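Local coordinates for NikO protein (Streptomyces tendae, PDB 4FQD), which is an enolpyruvyl transferase of nikkomycin biosynthesis, related to MurA, and probably transfers the enolpyruvyl group of phosphoenolpyruvate to a uridine nucleotide, at residues V221-D234 / W243-V257. The protein carries 4 engineered substitutions. Residues are numbered along the deposited sequence; the frame is centred on the assembly and turned at random.
Sequences VTDMVTVLRDLGAD and WVIHGRGPESLHRPV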
ATOM      1  N   VAL A 221      17.844  -1.625  15.438  1.00 18.67           N
ATOM      2  CA  VAL A 221      18.933  -0.658  15.436  1.00 14.36           C
ATOM      3  C   VAL A 221      18.946   0.152  16.731  1.00 14.88           C
ATOM      4  O   VAL A 221      20.009   0.428  17.293  1.00 14.16           O
ATOM      5  CB  VAL A 221      18.811   0.297  14.228  1.00 11.48           C
ATOM      6  CG1 VAL A 221      19.719   1.502  14.389  1.00 16.28           C
ATOM      7  CG2 VAL A 221      19.120  -0.442  12.937  1.00 15.28           C
ATOM      8  N   THR A 222      17.756   0.517  17.200  1.00 14.07           N
ATOM      9  CA  THR A 222      17.598   1.337  18.401  1.00 13.78           C
ATOM     10  C   THR A 222      18.310   0.757  19.622  1.00 12.03           C
ATOM     11  O   THR A 222      19.002   1.475  20.344  1.00 11.94           O
ATOM     12  CB  THR A 222      16.103   1.565  18.727  1.00 16.91           C
ATOM     13  OG1 THR A 222      15.583   2.600  17.884  1.00 21.66           O
ATOM     14  CG2 THR A 222      15.914   1.973  20.184  1.00 30.15           C
ATOM     15  N   ASP A 223      18.149  -0.544  19.840  1.00 12.94           N
ATOM     16  CA  ASP A 223      18.759  -1.197  20.993  1.00 13.01           C
ATOM     17  C   ASP A 223      20.282  -1.273  20.889  1.00 13.01           C
ATOM     18  O   ASP A 223      20.976  -1.234  21.904  1.00 13.47           O
ATOM     19  CB  ASP A 223      18.166  -2.591  21.210  1.00 17.18           C
ATOM     20  CG  ASP A 223      16.731  -2.542  21.698  1.00 24.83           C
ATOM     21  OD1 ASP A 223      16.310  -1.477  22.200  1.00 15.45           O
ATOM     22  OD2 ASP A 223      16.026  -3.567  21.584  1.00 24.59           O
ATOM     23  N   MET A 224      20.799  -1.379  19.668  1.00 10.56           N
ATOM     24  CA  MET A 224      22.244  -1.412  19.469  1.00 10.86           C
ATOM     25  C   MET A 224      22.861  -0.063  19.828  1.00 15.52           C
ATOM     26  O   MET A 224      23.983   0.003  20.333  1.00 13.59           O
ATOM     27  CB  MET A 224      22.602  -1.796  18.032  1.00 10.20           C
ATOM     28  CG  MET A 224      24.096  -2.018  17.822  1.00 15.01           C
ATOM     29  SD  MET A 224      24.555  -2.475  16.139  1.00 26.26           S
ATOM     30  CE  MET A 224      24.186  -0.962  15.260  1.00 15.19           C
ATOM     31  N   VAL A 225      22.118   1.008  19.562  1.00 11.95           N
ATOM     32  CA  VAL A 225      22.540   2.353  19.935  1.00 11.99           C
ATOM     33  C   VAL A 225      22.721   2.449  21.444  1.00 11.39           C
ATOM     34  O   VAL A 225      23.712   2.995  21.929  1.00 15.45           O
ATOM     35  CB  VAL A 225      21.519   3.413  19.471  1.00 10.21           C
ATOM     36  CG1 VAL A 225      21.817   4.766  20.107  1.00 10.06           C
ATOM     37  CG2 VAL A 225      21.512   3.515  17.954  1.00 13.23           C
ATOM     38  N   THR A 226      21.759   1.903  22.182  1.00 12.53           N
ATOM     39  CA  THR A 226      21.817   1.897  23.639  1.00 15.70           C
ATOM     40  C   THR A 226      23.013   1.090  24.138  1.00 15.74           C
ATOM     41  O   THR A 226      23.693   1.490  25.083  1.00 18.52           O
ATOM     42  CB  THR A 226      20.520   1.327  24.250  1.00 15.59           C
ATOM     43  OG1 THR A 226      19.402   2.108  23.811  1.00 19.62           O
ATOM     44  CG2 THR A 226      20.584   1.351  25.771  1.00  8.95           C
ATOM     45  N   VAL A 227      23.272  -0.042  23.489  1.00 15.60           N
ATOM     46  CA  VAL A 227      24.396  -0.896  23.859  1.00 16.23           C
ATOM     47  C   VAL A 227      25.728  -0.191  23.620  1.00 11.71           C
ATOM     48  O   VAL A 227      26.604  -0.193  24.486  1.00 10.97           O
ATOM     49  CB  VAL A 227      24.371  -2.230  23.088  1.00 15.49           C
ATOM     50  CG1 VAL A 227      25.650  -3.018  23.340  1.00  9.05           C
ATOM     51  CG2 VAL A 227      23.151  -3.047  23.484  1.00 13.08           C
ATOM     52  N   LEU A 228      25.872   0.416  22.446  1.00 12.14           N
ATOM     53  CA  LEU A 228      27.081   1.162  22.110  1.00 11.69           C
ATOM     54  C   LEU A 228      27.303   2.329  23.068  1.00 12.88           C
ATOM     55  O   LEU A 228      28.433   2.596  23.477  1.00 13.61           O
ATOM     56  CB  LEU A 228      27.026   1.667  20.667  1.00  8.54           C
ATOM     57  CG  LEU A 228      27.331   0.630  19.585  1.00 12.66           C
ATOM     58  CD1 LEU A 228      27.194   1.243  18.200  1.00 15.53           C
ATOM     59  CD2 LEU A 228      28.723   0.047  19.782  1.00  7.21           C
ATOM     60  N   ARG A 229      26.221   3.016  23.418  1.00 10.22           N
ATOM     61  CA  ARG A 229      26.283   4.114  24.378  1.00 16.30           C
ATOM     62  C   ARG A 229      26.794   3.634  25.732  1.00 13.77           C
ATOM     63  O   ARG A 229      27.647   4.275  26.345  1.00 16.41           O
ATOM     64  CB  ARG A 229      24.907   4.764  24.545  1.00 12.81           C
ATOM     65  CG  ARG A 229      24.534   5.741  23.441  1.00 16.27           C
ATOM     66  CD  ARG A 229      23.101   6.231  23.602  1.00 16.58           C
ATOM     67  NE  ARG A 229      22.764   7.280  22.644  1.00 19.09           N
ATOM     68  CZ  ARG A 229      21.538   7.759  22.462  1.00 22.01           C
ATOM     69  NH1 ARG A 229      20.523   7.278  23.167  1.00 18.61           N
ATOM     70  NH2 ARG A 229      21.322   8.715  21.568  1.00 20.73           N
ATOM     71  N   ASP A 230      26.267   2.503  26.191  1.00 13.25           N
ATOM     72  CA  ASP A 230      26.655   1.944  27.480  1.00 14.08           C
ATOM     73  C   ASP A 230      28.084   1.407  27.456  1.00 16.94           C
ATOM     74  O   ASP A 230      28.745   1.343  28.491  1.00 21.26           O
ATOM     75  CB  ASP A 230      25.682   0.842  27.906  1.00 20.76           C
ATOM     76  CG  ASP A 230      24.268   1.356  28.102  1.00 26.26           C
ATOM     77  OD1 ASP A 230      24.087   2.590  28.181  1.00 24.62           O
ATOM     78  OD2 ASP A 230      23.337   0.526  28.184  1.00 25.58           O
ATOM     79  N   LEU A 231      28.555   1.022  26.273  1.00 12.49           N
ATOM     80  CA  LEU A 231      29.928   0.552  26.111  1.00 13.36           C
ATOM     81  C   LEU A 231      30.922   1.696  26.284  1.00 20.88           C
ATOM     82  O   LEU A 231      32.037   1.495  26.767  1.00 20.14           O
ATOM     83  CB  LEU A 231      30.122  -0.109  24.743  1.00 10.39           C
ATOM     84  CG  LEU A 231      29.577  -1.529  24.569  1.00 11.96           C
ATOM     85  CD1 LEU A 231      29.710  -1.981  23.124  1.00  9.10           C
ATOM     86  CD2 LEU A 231      30.295  -2.493  25.499  1.00 12.75           C
ATOM     87  N   GLY A 232      30.514   2.897  25.886  1.00 16.07           N
ATOM     88  CA  GLY A 232      31.354   4.070  26.032  1.00 20.43           C
ATOM     89  C   GLY A 232      31.284   5.010  24.847  1.00 19.68           C
ATOM     90  O   GLY A 232      31.870   6.093  24.871  1.00 24.79           O
ATOM     91  N   ALA A 233      30.569   4.602  23.804  1.00 14.82           N
ATOM     92  CA  ALA A 233      30.430   5.426  22.608  1.00 15.84           C
ATOM     93  C   ALA A 233      29.537   6.638  22.857  1.00 20.62           C
ATOM     94  O   ALA A 233      28.677   6.623  23.741  1.00 14.12           O
ATOM     95  CB  ALA A 233      29.893   4.599  21.448  1.00 10.74           C
ATOM     96  N   ASP A 234      29.751   7.687  22.068  1.00 20.63           N
ATOM     97  CA  ASP A 234      28.940   8.891  22.158  1.00 15.79           C
ATOM     98  C   ASP A 234      28.069   9.029  20.921  1.00 20.55           C
ATOM     99  O   ASP A 234      28.494   9.589  19.912  1.00 20.17           O
ATOM    100  CB  ASP A 234      29.827  10.126  22.313  1.00 18.93           C
ATOM    101  CG  ASP A 234      29.027  11.407  22.447  1.00 27.74           C
ATOM    102  OD1 ASP A 234      27.845  11.347  22.847  1.00 35.42           O
ATOM    103  OD2 ASP A 234      29.587  12.480  22.151  1.00 41.35           O
ATOM    104  N   TRP A 243      21.640  11.310  13.072  1.00 12.93           N
ATOM    105  CA  TRP A 243      22.388  10.656  14.137  1.00 14.58           C
ATOM    106  C   TRP A 243      23.875  10.949  13.994  1.00 16.53           C
ATOM    107  O   TRP A 243      24.456  10.753  12.926  1.00 13.45           O
ATOM    108  CB  TRP A 243      22.146   9.146  14.127  1.00 13.59           C
ATOM    109  CG  TRP A 243      20.765   8.755  14.551  1.00 17.89           C
ATOM    110  CD1 TRP A 243      19.737   9.595  14.871  1.00 17.62           C
ATOM    111  CD2 TRP A 243      20.259   7.429  14.709  1.00 16.06           C
ATOM    112  NE1 TRP A 243      18.623   8.872  15.216  1.00 15.43           N
ATOM    113  CE2 TRP A 243      18.918   7.529  15.123  1.00 17.03           C
ATOM    114  CE3 TRP A 243      20.809   6.150  14.538  1.00 18.20           C
ATOM    115  CZ2 TRP A 243      18.117   6.421  15.369  1.00 17.54           C
ATOM    116  CZ3 TRP A 243      20.014   5.045  14.782  1.00 12.88           C
ATOM    117  CH2 TRP A 243      18.684   5.187  15.193  1.00  9.45           C
ATOM    118  N   VAL A 244      24.486  11.421  15.075  1.00 12.74           N
ATOM    119  CA  VAL A 244      25.897  11.784  15.061  1.00 14.25           C
ATOM    120  C   VAL A 244      26.704  10.898  16.005  1.00 17.70           C
ATOM    121  O   VAL A 244      26.428  10.840  17.204  1.00 15.90           O
ATOM    122  CB  VAL A 244      26.100  13.261  15.454  1.00 16.90           C
ATOM    123  CG1 VAL A 244      27.581  13.594  15.525  1.00 11.90           C
ATOM    124  CG2 VAL A 244      25.388  14.176  14.470  1.00  9.98           C
ATOM    125  N   ILE A 245      27.699  10.208  15.458  1.00 15.24           N
ATOM    126  CA  ILE A 245      28.567   9.358  16.261  1.00 14.86           C
ATOM    127  C   ILE A 245      29.952   9.972  16.409  1.00 16.85           C
ATOM    128  O   ILE A 245      30.748   9.965  15.469  1.00 14.20           O
ATOM    129  CB  ILE A 245      28.724   7.949  15.650  1.00 15.96           C
ATOM    130  CG1 ILE A 245      27.358   7.320  15.371  1.00 12.21           C
ATOM    131  CG2 ILE A 245      29.560   7.063  16.565  1.00 10.25           C
ATOM    132  CD1 ILE A 245      26.948   7.375  13.916  1.00 11.71           C
ATOM    133  N   HIS A 246      30.237  10.506  17.591  1.00 12.70           N
ATOM    134  CA  HIS A 246      31.565  11.026  17.880  1.00 17.52           C
ATOM    135  C   HIS A 246      32.483   9.867  18.241  1.00 15.58           C
ATOM    136  O   HIS A 246      32.733   9.596  19.415  1.00 14.51           O
ATOM    137  CB  HIS A 246      31.506  12.050  19.012  1.00 15.46           C
ATOM    138  CG  HIS A 246      30.564  13.182  18.749  1.00 20.39           C
ATOM    139  ND1 HIS A 246      30.842  14.187  17.846  1.00 22.24           N
ATOM    140  CD2 HIS A 246      29.346  13.468  19.265  1.00 23.33           C
ATOM    141  CE1 HIS A 246      29.837  15.043  17.820  1.00 25.98           C
ATOM    142  NE2 HIS A 246      28.916  14.631  18.672  1.00 18.84           N
ATOM    143  N   GLY A 247      32.976   9.181  17.216  1.00 13.46           N
ATOM    144  CA  GLY A 247      33.770   7.981  17.404  1.00 16.03           C
ATOM    145  C   GLY A 247      35.144   8.232  17.991  1.00 15.73           C
ATOM    146  O   GLY A 247      35.862   9.136  17.566  1.00 14.11           O
ATOM    147  N   ARG A 248      35.508   7.415  18.973  1.00 19.10           N
ATOM    148  CA  ARG A 248      36.810   7.511  19.618  1.00 19.35           C
ATOM    149  C   ARG A 248      37.556   6.183  19.537  1.00 19.22           C
ATOM    150  O   ARG A 248      38.429   5.897  20.355  1.00 23.61           O
ATOM    151  CB  ARG A 248      36.653   7.951  21.073  1.00 19.42           C
ATOM    152  CG  ARG A 248      36.859   9.438  21.295  1.00 23.77           C
ATOM    153  CD  ARG A 248      36.029   9.959  22.459  1.00 33.59           C
ATOM    154  NE  ARG A 248      36.029   9.051  23.602  1.00 35.99           N
ATOM    155  CZ  ARG A 248      34.959   8.385  24.027  1.00 43.81           C
ATOM    156  NH1 ARG A 248      33.795   8.527  23.407  1.00 30.46           N
ATOM    157  NH2 ARG A 248      35.053   7.580  25.076  1.00 50.11           N
ATOM    158  N   GLY A 249      37.200   5.376  18.543  1.00 18.87           N
ATOM    159  CA  GLY A 249      37.854   4.100  18.321  1.00 18.62           C
ATOM    160  C   GLY A 249      37.376   3.009  19.256  1.00 18.83           C
ATOM    161  O   GLY A 249      36.590   3.266  20.167  1.00 20.65           O
ATOM    162  N   PRO A 250      37.852   1.775  19.032  1.00 22.47           N
ATOM    163  CA  PRO A 250      37.497   0.611  19.851  1.00 21.79           C
ATOM    164  C   PRO A 250      38.003   0.744  21.284  1.00 21.54           C
ATOM    165  O   PRO A 250      37.481   0.083  22.181  1.00 19.09           O
ATOM    166  CB  PRO A 250      38.221  -0.546  19.150  1.00 20.44           C
ATOM    167  CG  PRO A 250      38.501  -0.053  17.770  1.00 18.02           C
ATOM    168  CD  PRO A 250      38.737   1.412  17.914  1.00 20.23           C
ATOM    169  N   GLU A 251      39.008   1.590  21.490  1.00 22.11           N
ATOM    170  CA  GLU A 251      39.592   1.777  22.814  1.00 27.13           C
ATOM    171  C   GLU A 251      38.662   2.542  23.753  1.00 22.91           C
ATOM    172  O   GLU A 251      38.886   2.582  24.962  1.00 26.88           O
ATOM    173  CB  GLU A 251      40.950   2.484  22.721  1.00 25.84           C
ATOM    174  CG  GLU A 251      40.907   3.876  22.101  1.00 34.80           C
ATOM    175  CD  GLU A 251      41.044   3.856  20.589  1.00 32.15           C
ATOM    176  OE1 GLU A 251      40.937   2.765  19.991  1.00 27.89           O
ATOM    177  OE2 GLU A 251      41.270   4.934  19.999  1.00 25.01           O
ATOM    178  N   SER A 252      37.619   3.146  23.192  1.00 21.00           N
ATOM    179  CA  SER A 252      36.654   3.900  23.984  1.00 22.51           C
ATOM    180  C   SER A 252      35.507   3.015  24.459  1.00 24.76           C
ATOM    181  O   SER A 252      34.686   3.431  25.277  1.00 23.82           O
ATOM    182  CB  SER A 252      36.104   5.076  23.177  1.00 17.11           C
ATOM    183  OG  SER A 252      35.435   4.626  22.012  1.00 21.33           O
ATOM    184  N   LEU A 253      35.455   1.792  23.939  1.00 16.08           N
ATOM    185  CA  LEU A 253      34.395   0.854  24.286  1.00 16.62           C
ATOM    186  C   LEU A 253      34.899  -0.174  25.295  1.00 14.33           C
ATOM    187  O   LEU A 253      35.233  -1.302  24.933  1.00 17.30           O
ATOM    188  CB  LEU A 253      33.885   0.154  23.025  1.00 14.90           C
ATOM    189  CG  LEU A 253      33.540   1.094  21.867  1.00 18.60           C
ATOM    190  CD1 LEU A 253      33.187   0.310  20.614  1.00 17.35           C
ATOM    191  CD2 LEU A 253      32.406   2.030  22.254  1.00 12.27           C
ATOM    192  N   HIS A 254      34.947   0.222  26.563  1.00 17.51           N
ATOM    193  CA  HIS A 254      35.533  -0.616  27.603  1.00 21.92           C
ATOM    194  C   HIS A 254      34.682  -0.668  28.867  1.00 17.64           C
ATOM    195  O   HIS A 254      35.157  -1.082  29.924  1.00 21.69           O
ATOM    196  CB  HIS A 254      36.934  -0.112  27.955  1.00 20.61           C
ATOM    197  CG  HIS A 254      36.960   1.304  28.437  1.00 21.76           C
ATOM    198  ND1 HIS A 254      37.332   2.359  27.627  1.00 33.14           N
ATOM    199  CD2 HIS A 254      36.657   1.845  29.640  1.00 24.25           C
ATOM    200  CE1 HIS A 254      37.259   3.484  28.314  1.00 27.46           C
ATOM    201  NE2 HIS A 254      36.851   3.200  29.539  1.00 32.56           N
ATOM    202  N   ARG A 255      33.426  -0.249  28.758  1.00 19.50           N
ATOM    203  CA  ARG A 255      32.521  -0.257  29.903  1.00 22.73           C
ATOM    204  C   ARG A 255      31.570  -1.450  29.863  1.00 20.53           C
ATOM    205  O   ARG A 255      30.897  -1.678  28.858  1.00 24.03           O
ATOM    206  CB  ARG A 255      31.732   1.050  29.968  1.00 20.40           C
ATOM    207  CG  ARG A 255      32.568   2.254  30.368  1.00 26.02           C
ATOM    208  CD  ARG A 255      31.950   3.546  29.867  1.00 34.15           C
ATOM    209  NE  ARG A 255      30.539   3.655  30.223  1.00 46.64           N
ATOM    210  CZ  ARG A 255      29.743   4.638  29.819  1.00 50.30           C
ATOM    211  NH1 ARG A 255      28.471   4.660  30.188  1.00 50.26           N
ATOM    212  NH2 ARG A 255      30.217   5.600  29.041  1.00 46.50           N
ATOM    213  N   PRO A 256      31.520  -2.220  30.963  1.00 22.92           N
ATOM    214  CA  PRO A 256      30.644  -3.391  31.104  1.00 19.02           C
ATOM    215  C   PRO A 256      29.172  -3.025  30.930  1.00 18.01           C
ATOM    216  O   PRO A 256      28.744  -1.966  31.388  1.00 17.64           O
ATOM    217  CB  PRO A 256      30.904  -3.849  32.542  1.00 21.11           C
ATOM    218  CG  PRO A 256      32.266  -3.337  32.861  1.00 18.81           C
ATOM    219  CD  PRO A 256      32.370  -2.023  32.150  1.00 19.99           C
ATOM    220  N   VAL A 257      28.410  -3.896  30.275  1.00 18.83           N
ATOM    221  CA  VAL A 257      27.018  -3.597  29.951  1.00 18.01           C
ATOM    222  C   VAL A 257      26.053  -4.705  30.365  1.00 20.13           C
ATOM    223  O   VAL A 257      26.287  -5.883  30.094  1.00 18.99           O
ATOM    224  CB  VAL A 257      26.841  -3.326  28.439  1.00 21.93           C
ATOM    225  CG1 VAL A 257      25.378  -3.068  28.106  1.00 16.34           C
ATOM    226  CG2 VAL A 257      27.704  -2.155  28.001  1.00 18.66           C
TER
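Leu231 O, at the C-terminal end of the helix, accepts a hydrogen bond from Arg255 N (3.0 Å). Leu253 CA adds a CH...O contact to the same oxygen. Gly232 has positive phi as the chain leaves the helix. Its CA lies against Ser252 O, where a CB would clash. Leu228 O takes both Gly232 N and Ala233 N, from opposite faces of its plane. Gly232 O receives a weak bond from Arg248 NH1 (3.4 Å), at the edge of the guanidinium. The Arg255 guanidinium lies with one face toward the carbonyls of Arg229 and Asp230.

His246 N donates to Asp234 O (3.0 Å). With chi1 at -179°, the Asp234 carboxylate swings away from its own N-H and lies beside the imidazole, OD2 3.1 Å from His246 CD2. The ring's NE2 is hydrogen-bonded to Glu236 OE1, and ND1 makes a weak bond with Thr209 OG1. A leucine at His246 would keep the backbone bond but would probably leave Glu236 OE1 and Thr209 OG1 without this partner.

Leu253 CD2 touches Ala233 CB (3.7 Å), and Val257 CG2 meets Leu231 CD2. Val221 CG1 meets the Trp243 ring edge at CZ3.

Helix 219-231 packs on the hairpin of strands 235-239 and 242-248, beside helices 34-44 and 192-204, in one of the two inverse beta/alpha barrel domains. The chain then runs past the helix end into strand 257-260 of another sheet.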